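PDB 6EUG: beta-glucanase from Bacteroides thetaiotaomicron, which probably hydrolyses O-glycosidic bonds as a beta-1,3-galactosidase in arabinogalactan breakdown, this chain being the family 43 part of a larger protein. Local coordinates for residues 128-133 and 137-142; 177-182 and 193-198. All blocks are in the same frame, centred on the assembly; numbering follows the deposited sequence.

In the fold
The two contacts follow one another along the chain, with centres 25 Å apart and nearest atoms about 14 Å apart, and they do not touch. Contact 1 lies at the turn end of the hairpin made by strands 122-130 and 140-146, in one of the four-stranded antiparallel sheets that form blades of the five-bladed beta-propeller of family 43, and its His-128 approaches the bound glucoimidazole. Contact 2 lies further out, about 27 Å from the centre of the chain, in the part helical insertion between strands 154-159 and 215-219. Hairpin and insertion thus illustrate two kinds of packing: a hydrogen-bonded hairpin beside the ligand pocket, and a small apolar cluster away from it.

Contact 1: 128-133 and 137-142; sequences HLELKG and GPARAA
Two torsions fold Glu-130 back toward the 137-142 segment: CG lies anti to the carbonyl carbon (chi1 -56°), and a second bend at chi2 (-73°) swings the carboxylate over the turn that leads into the returning strand. There OE1 accepts the backbone N-H of Ala-139 at 2.8 Å, on its syn side though some 31° out of the carboxylate plane. The same oxygen passes 3.2 Å from Pro-138 CD, so the proline ring packs beside the acceptor. OE2 is engaged on its anti side by His-128, whose NE2 donates a short bond of 2.6 Å lying nearly in the imidazole plane. Held by a bond at each oxygen, the carboxylate is fixed in its rotation and probably helps to orient the histidine ring, whose side chain comes to about 5 Å from the bound glucoimidazole; Glu-130 also touches the pocket residue Tyr-136.

Leu-129 and Arg-140 form the antiparallel hydrogen-bonded pair of the hairpin, Leu-129 N reaching Arg-140 O at 3.0 Å and Arg-140 N returning to Leu-129 O at 3.2 Å. Beyond the end of the strand, Leu-131 lays CD1 over the centre of one guanidinium face of Arg-140, 3.8 Å from CZ, while its CB meets Pro-138 CG at 4.1 Å. The guanidinium finds its polar partner elsewhere, NH1 bonding to Ser-158 OG. Within the paired strands, the CB atoms of Leu-129 and Ala-142 touch. Strand 122-130 and strand 140-146 are the two middle strands of their four-stranded blade, with strand 108-117, which carries the pocket residue Glu-110, flanking the first and strand 154-159 flanking the second.

Contact 2: 177-182 and 193-198; sequences MKWNPE and YEAIAK
The irregular 177-182 segment passes beside the last turn of helix 190-197 with no hydrogen bond directly between them, the Trp-179 and Ala-195 CA atoms standing 7.9 Å apart. Side chains fill that separation. Trp-179 presents one indole face to Ala-195, whose CB sits over the six-membered ring in a CH-pi contact, 3.8 Å from its centroid and displaced toward the rim; CZ3 is the nearest ring atom at 3.4 Å. At the indole edge, NE1 donates to a water at 2.9 Å, and this water donates in turn to Lys-198 O, 2.8 Å away, bridging the segments through a backbone carbonyl. Met-177 runs extended beyond CG and crosses the aliphatic part of Lys-198 at an angle, its CE 3.8 Å from CD. A bend at chi4 (70°) then turns the lysine ammonium back to Glu-194, where NZ meets the anti lone pair of OE2 in a salt bridge of 3.1 Å. The lysine therefore offers methylene groups to the loop and its charge to Glu-194, one turn back. Met-200 of helix 200-205 touches both Trp-179 and Ala-195, so the loop that follows helix 172-176 packs against two successive helices.

Contact 1: 128-133 and 137-142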
loop_
_atom_site.group_PDB
_atom_site.type_symbol
_atom_site.label_atom_id
_atom_site.label_comp_id
_atom_site.label_asym_id
_atom_site.label_seq_id
_atom_site.Cartn_x
_atom_site.Cartn_y
_atom_site.Cartn_z
ATOM N N HIS A 128 -1.718 7.479 1.694
ATOM C CA HIS A 128 -1.846 7.636 3.150
ATOM C C HIS A 128 -1.471 9.059 3.523
ATOM O O HIS A 128 -0.393 9.492 3.208
ATOM C CB HIS A 128 -0.906 6.608 3.813
ATOM C CG HIS A 128 -0.784 6.704 5.314
ATOM N ND1 HIS A 128 0.238 6.072 5.998
ATOM C CD2 HIS A 128 -1.534 7.338 6.254
ATOM C CE1 HIS A 128 0.128 6.344 7.288
ATOM N NE2 HIS A 128 -0.942 7.101 7.473
ATOM N N LEU A 129 -2.412 9.779 4.157
ATOM C CA LEU A 129 -2.212 11.144 4.630
ATOM C C LEU A 129 -2.313 11.230 6.157
ATOM O O LEU A 129 -3.237 10.675 6.744
ATOM C CB LEU A 129 -3.273 12.085 4.022
ATOM C CG LEU A 129 -3.215 13.573 4.441
ATOM C CD1 LEU A 129 -1.950 14.257 3.931
ATOM C CD2 LEU A 129 -4.440 14.306 3.919
ATOM N N GLU A 130 -1.373 11.957 6.790
ATOM C CA GLU A 130 -1.514 12.418 8.156
ATOM C C GLU A 130 -1.374 13.956 8.147
ATOM O O GLU A 130 -0.438 14.523 7.548
ATOM C CB GLU A 130 -0.468 11.792 9.089
ATOM C CG GLU A 130 -0.425 10.258 9.117
ATOM C CD GLU A 130 -1.575 9.567 9.829
ATOM O OE1 GLU A 130 -2.336 10.245 10.561
ATOM O OE2 GLU A 130 -1.691 8.309 9.705
ATOM N N LEU A 131 -2.343 14.612 8.786
ATOM C CA LEU A 131 -2.421 16.064 8.815
ATOM C C LEU A 131 -1.232 16.678 9.568
ATOM O O LEU A 131 -0.720 16.092 10.528
ATOM C CB LEU A 131 -3.745 16.522 9.434
ATOM C CG LEU A 131 -5.060 16.059 8.789
ATOM C CD1 LEU A 131 -6.275 16.481 9.619
ATOM C CD2 LEU A 131 -5.182 16.590 7.372
ATOM N N LYS A 132 -0.773 17.821 9.070
ATOM C CA LYS A 132 0.331 18.575 9.671
ATOM C C LYS A 132 0.139 18.732 11.156
ATOM O O LYS A 132 -0.937 19.124 11.617
ATOM C CB LYS A 132 0.427 19.976 9.011
ATOM C CG LYS A 132 1.458 20.919 9.640
ATOM C CD LYS A 132 1.512 22.302 8.998
ATOM C CE LYS A 132 2.608 23.162 9.654
ATOM N NZ LYS A 132 2.541 24.580 9.214
ATOM N N GLY A 133 1.194 18.408 11.892
ATOM C CA GLY A 133 1.258 18.632 13.329
ATOM C C GLY A 133 0.529 17.629 14.199
ATOM O O GLY A 133 0.491 17.820 15.422
ATOM N N GLY A 137 -1.875 10.267 14.204
ATOM C CA GLY A 137 -3.241 10.222 14.722
ATOM C C GLY A 137 -4.378 10.145 13.706
ATOM O O GLY A 137 -5.215 9.266 13.810
ATOM N N PRO A 138 -4.435 11.084 12.737
ATOM C CA PRO A 138 -5.601 11.122 11.842
ATOM C C PRO A 138 -5.927 9.855 11.022
ATOM O O PRO A 138 -7.095 9.596 10.755
ATOM C CB PRO A 138 -5.315 12.342 10.941
ATOM C CG PRO A 138 -4.469 13.227 11.808
ATOM C CD PRO A 138 -3.603 12.292 12.612
ATOM N N ALA A 139 -4.897 9.122 10.566
ATOM C CA ALA A 139 -5.044 7.859 9.858
ATOM C C ALA A 139 -6.011 7.948 8.691
ATOM O O ALA A 139 -7.026 7.232 8.659
ATOM C CB ALA A 139 -5.436 6.737 10.839
ATOM N N ARG A 140 -5.692 8.840 7.738
ATOM C CA ARG A 140 -6.552 9.089 6.581
ATOM C C ARG A 140 -6.021 8.515 5.246
ATOM O O ARG A 140 -4.799 8.263 5.068
ATOM C CB ARG A 140 -6.747 10.590 6.385
ATOM C CG ARG A 140 -7.481 11.333 7.507
ATOM C CD ARG A 140 -7.753 12.787 7.124
ATOM N NE ARG A 140 -8.576 13.461 8.130
ATOM C CZ ARG A 140 -9.190 14.624 7.961
ATOM N NH1 ARG A 140 -9.144 15.268 6.802
ATOM N NH2 ARG A 140 -9.873 15.154 8.966
ATOM N N ALA A 141 -6.969 8.291 4.328
ATOM C CA ALA A 141 -6.645 8.118 2.919
ATOM C C ALA A 141 -7.038 9.384 2.181
ATOM O O ALA A 141 -8.071 9.976 2.471
ATOM C CB ALA A 141 -7.354 6.920 2.313
ATOM N N ALA A 142 -6.214 9.763 1.225
ATOM C CA ALA A 142 -6.495 10.918 0.339
ATOM C C ALA A 142 -6.592 10.503 -1.131
ATOM O O ALA A 142 -5.920 9.567 -1.539
ATOM C CB ALA A 142 -5.420 11.958 0.510
#

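Contact 2: 177-182 and 193-198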
loop_
_atom_site.group_PDB
_atom_site.type_symbol
_atom_site.label_atom_id
_atom_site.label_comp_id
_atom_site.label_asym_id
_atom_site.label_seq_id
_atom_site.Cartn_x
_atom_site.Cartn_y
_atom_site.Cartn_z
ATOM N N MET A 177 -22.703 -6.355 20.217
ATOM C CA MET A 177 -21.824 -6.265 21.410
ATOM C C MET A 177 -21.477 -4.809 21.782
ATOM O O MET A 177 -21.395 -3.934 20.919
ATOM C CB MET A 177 -20.542 -7.077 21.198
ATOM C CG MET A 177 -20.728 -8.580 21.246
ATOM S SD MET A 177 -19.249 -9.437 20.658
ATOM C CE MET A 177 -19.815 -11.094 20.192
ATOM N N LYS A 178 -21.321 -4.536 23.069
ATOM C CA LYS A 178 -20.873 -3.207 23.513
ATOM C C LYS A 178 -19.639 -3.428 24.367
ATOM O O LYS A 178 -19.506 -4.470 25.017
ATOM C CB LYS A 178 -21.985 -2.465 24.288
ATOM N N TRP A 179 -18.725 -2.461 24.328
ATOM C CA TRP A 179 -17.408 -2.594 24.947
ATOM C C TRP A 179 -17.170 -1.315 25.753
ATOM O O TRP A 179 -16.998 -0.241 25.166
ATOM C CB TRP A 179 -16.323 -2.786 23.850
ATOM C CG TRP A 179 -16.613 -3.895 22.818
ATOM C CD1 TRP A 179 -17.183 -3.757 21.557
ATOM C CD2 TRP A 179 -16.347 -5.276 22.983
ATOM N NE1 TRP A 179 -17.277 -4.990 20.946
ATOM C CE2 TRP A 179 -16.763 -5.937 21.796
ATOM C CE3 TRP A 179 -15.796 -6.029 24.017
ATOM C CZ2 TRP A 179 -16.657 -7.313 21.641
ATOM C CZ3 TRP A 179 -15.686 -7.401 23.860
ATOM C CH2 TRP A 179 -16.112 -8.032 22.677
ATOM N N ASN A 180 -17.212 -1.422 27.085
ATOM C CA ASN A 180 -16.939 -0.290 27.973
ATOM C C ASN A 180 -15.451 0.016 27.886
ATOM O O ASN A 180 -14.643 -0.821 28.299
ATOM C CB ASN A 180 -17.329 -0.643 29.420
ATOM C CG ASN A 180 -17.074 0.486 30.412
ATOM O OD1 ASN A 180 -16.340 1.437 30.147
ATOM N ND2 ASN A 180 -17.672 0.360 31.588
ATOM N N PRO A 181 -15.078 1.206 27.371
ATOM C CA PRO A 181 -13.645 1.518 27.199
ATOM C C PRO A 181 -12.799 1.549 28.491
ATOM O O PRO A 181 -11.586 1.257 28.451
ATOM C CB PRO A 181 -13.653 2.872 26.474
ATOM C CG PRO A 181 -15.000 3.453 26.721
ATOM C CD PRO A 181 -15.949 2.322 26.958
ATOM N N GLU A 182 -13.422 1.834 29.626
ATOM C CA GLU A 182 -12.718 1.741 30.930
ATOM C C GLU A 182 -12.337 0.309 31.306
ATOM O O GLU A 182 -11.439 0.108 32.114
ATOM C CB GLU A 182 -13.541 2.363 32.079
ATOM C CG GLU A 182 -13.855 3.843 31.910
ATOM C CD GLU A 182 -12.609 4.726 31.862
ATOM O OE1 GLU A 182 -11.757 4.596 32.766
ATOM O OE2 GLU A 182 -12.481 5.560 30.930
ATOM N N TYR A 193 -7.596 -8.862 23.387
ATOM C CA TYR A 193 -7.357 -9.481 22.067
ATOM C C TYR A 193 -8.665 -10.069 21.481
ATOM O O TYR A 193 -8.998 -9.827 20.317
ATOM C CB TYR A 193 -6.244 -10.536 22.138
ATOM C CG TYR A 193 -5.921 -11.126 20.783
ATOM C CD1 TYR A 193 -6.691 -12.183 20.257
ATOM C CD2 TYR A 193 -4.899 -10.610 20.004
ATOM C CE1 TYR A 193 -6.446 -12.692 18.979
ATOM C CE2 TYR A 193 -4.636 -11.120 18.732
ATOM C CZ TYR A 193 -5.408 -12.158 18.220
ATOM O OH TYR A 193 -5.117 -12.646 16.981
ATOM N N GLU A 194 -9.422 -10.800 22.305
ATOM C CA GLU A 194 -10.723 -11.330 21.877
ATOM C C GLU A 194 -11.640 -10.165 21.427
ATOM O O GLU A 194 -12.334 -10.249 20.405
ATOM C CB GLU A 194 -11.369 -12.153 23.024
ATOM C CG GLU A 194 -12.770 -12.655 22.679
ATOM C CD GLU A 194 -13.610 -13.142 23.845
ATOM O OE1 GLU A 194 -13.394 -12.771 25.024
ATOM O OE2 GLU A 194 -14.557 -13.862 23.545
ATOM N N ALA A 195 -11.639 -9.078 22.208
ATOM C CA ALA A 195 -12.514 -7.925 21.886
ATOM C C ALA A 195 -12.126 -7.300 20.519
ATOM O O ALA A 195 -12.984 -7.019 19.673
ATOM C CB ALA A 195 -12.490 -6.881 22.996
ATOM N N ILE A 196 -10.830 -7.167 20.279
ATOM C CA ILE A 196 -10.349 -6.668 18.986
ATOM C C ILE A 196 -10.812 -7.609 17.862
ATOM O O ILE A 196 -11.316 -7.147 16.845
ATOM C CB ILE A 196 -8.814 -6.537 18.981
ATOM C CG1 ILE A 196 -8.390 -5.437 19.981
ATOM C CG2 ILE A 196 -8.282 -6.307 17.576
ATOM C CD1 ILE A 196 -8.819 -4.023 19.598
ATOM N N ALA A 197 -10.649 -8.918 18.073
ATOM C CA ALA A 197 -11.015 -9.913 17.075
ATOM C C ALA A 197 -12.504 -9.820 16.698
ATOM O O ALA A 197 -12.864 -9.958 15.518
ATOM C CB ALA A 197 -10.636 -11.304 17.548
ATOM N N LYS A 198 -13.350 -9.578 17.704
ATOM C CA LYS A 198 -14.798 -9.438 17.526
ATOM C C LYS A 198 -15.290 -8.070 17.115
ATOM O O LYS A 198 -16.502 -7.853 16.946
ATOM C CB LYS A 198 -15.526 -9.919 18.798
ATOM C CG LYS A 198 -15.352 -11.421 19.048
ATOM C CD LYS A 198 -16.084 -11.902 20.318
ATOM C CE LYS A 198 -16.399 -13.410 20.373
ATOM N NZ LYS A 198 -15.249 -14.346 20.539
HETATM O O HOH W 1 -18.115 -6.075 18.421
#